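Local coordinates for endo-1,3-beta-glucanase, family GH16 (Zobellia galactanivorans, PDB 4BPZ), which probably hydrolyses internal beta-1,3-glucosidic bonds of algal laminarin through its calcium-binding family 16 catalytic module, at residues 216-219 and 220-224. The protein carries 1 engineered substitution. Residues are numbered along the deposited sequence; the frame is centred on the assembly and turned at random.
Sequences TPYN and APHYL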
# COMPACT_ATOMS: atom_id res chain seq x y z
N THR A 216 5.31 -12.89 16.18
CA THR A 216 5.24 -11.84 15.14
C THR A 216 3.92 -11.04 15.34
O THR A 216 3.01 -11.58 15.87
CB THR A 216 4.97 -12.45 13.67
OG1 THR A 216 3.58 -12.84 13.48
CG2 THR A 216 5.81 -13.46 13.27
N PRO A 217 3.81 -9.82 14.83
CA PRO A 217 2.53 -9.09 14.85
C PRO A 217 1.58 -9.46 13.72
O PRO A 217 0.60 -8.60 13.36
CB PRO A 217 2.99 -7.63 14.80
CG PRO A 217 4.32 -7.71 14.07
CD PRO A 217 4.97 -9.00 14.43
N TYR A 218 1.61 -10.67 13.25
CA TYR A 218 0.83 -11.11 12.10
C TYR A 218 -0.26 -12.09 12.50
O TYR A 218 -0.64 -12.98 11.78
CB TYR A 218 1.71 -11.71 11.01
CG TYR A 218 2.79 -10.75 10.52
CD1 TYR A 218 2.44 -9.59 9.86
CD2 TYR A 218 4.13 -10.99 10.70
CE1 TYR A 218 3.40 -8.72 9.36
CE2 TYR A 218 5.09 -10.14 10.22
CZ TYR A 218 4.76 -9.01 9.55
OH TYR A 218 5.73 -8.19 9.00
N ASN A 219 -0.82 -11.89 13.73
CA ASN A 219 -1.94 -12.74 14.24
C ASN A 219 -3.03 -11.88 14.81
O ASN A 219 -3.88 -12.37 15.60
CB ASN A 219 -1.42 -13.77 15.26
CG ASN A 219 -0.41 -14.69 14.58
OD1 ASN A 219 -0.73 -15.56 13.77
ND2 ASN A 219 0.84 -14.38 14.88
N ALA A 220 -3.08 -10.62 14.43
CA ALA A 220 -4.05 -9.66 14.88
C ALA A 220 -4.45 -8.82 13.64
O ALA A 220 -3.78 -8.89 12.60
CB ALA A 220 -3.47 -8.79 15.98
N PRO A 221 -5.43 -7.95 13.74
CA PRO A 221 -5.97 -7.35 12.48
C PRO A 221 -4.99 -6.44 11.81
O PRO A 221 -4.28 -5.68 12.50
CB PRO A 221 -7.21 -6.58 12.95
CG PRO A 221 -7.73 -7.45 14.15
CD PRO A 221 -6.38 -7.74 14.88
N HIS A 222 -5.02 -6.46 10.50
CA HIS A 222 -4.31 -5.46 9.65
C HIS A 222 -5.31 -4.80 8.75
O HIS A 222 -6.40 -5.28 8.53
CB HIS A 222 -3.23 -6.17 8.77
CG HIS A 222 -1.96 -6.52 9.45
ND1 HIS A 222 -1.76 -7.17 10.62
CD2 HIS A 222 -0.74 -6.25 8.92
CE1 HIS A 222 -0.41 -7.20 10.84
NE2 HIS A 222 0.20 -6.64 9.79
N TYR A 223 -4.96 -3.60 8.27
CA TYR A 223 -5.68 -2.91 7.23
C TYR A 223 -4.82 -2.70 6.01
O TYR A 223 -3.58 -2.74 6.09
CB TYR A 223 -6.32 -1.60 7.72
CG TYR A 223 -5.36 -0.60 8.25
CD1 TYR A 223 -4.72 0.35 7.40
CD2 TYR A 223 -5.01 -0.57 9.61
CE1 TYR A 223 -3.83 1.27 7.91
CE2 TYR A 223 -4.13 0.35 10.12
CZ TYR A 223 -3.57 1.29 9.27
OH TYR A 223 -2.72 2.23 9.81
N LEU A 224 -5.46 -2.49 4.87
CA LEU A 224 -4.78 -2.33 3.59
C LEU A 224 -4.52 -0.85 3.30
O LEU A 224 -5.34 0.03 3.63
CB LEU A 224 -5.68 -2.87 2.46
CG LEU A 224 -5.07 -3.02 1.07
CD1 LEU A 224 -4.05 -4.17 1.08
CD2 LEU A 224 -6.19 -3.33 0.06
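His222 reaches back along its own chain and puts the CE1 corner of its imidazole against the carbonyl of Pro217, with CE1 3.1 Å from Pro217 O, in the plane of the ring at its edge. ND1 points to a second carbonyl, also in the ring plane, in a weak but fairly straight bond to Ala220 O (3.3 Å, 166°). The first torsion, chi1 -79°, sets CG beside the backbone N and anti to the carbonyl carbon, turning the ring back over the bend instead of on along the strand. Its NE2 side meets the Tyr218 ring obliquely, the planes inclined by 32°, and NE2 lies 3.7 Å from Tyr218 CD1. This is the turn that leads into strand 222-230, which pairs with strands 82-93 and 110-118 in the jelly-roll beta-sandwich of family 16 glycoside hydrolases. An ST turn opens it, Tyr218 N donating to Thr216 OG1 at 2.9 Å. From there the phenol runs inward, its OH hydrogen-bonded to the backbone carbonyl of Ser142, the engineered residue in the glycan pocket, while Trp162 meets the tyrosine ring edge-to-face. Replacing His222 with an alanine would probably leave Ala220 O without its weak ring donor, open a gap beside the Tyr218 ring and take from Trp193 its edge-to-face partner. Asn219 hydrogen-bonds Tyr95 OH through OD1, and its ND2 makes a weak bond to Ser213 O.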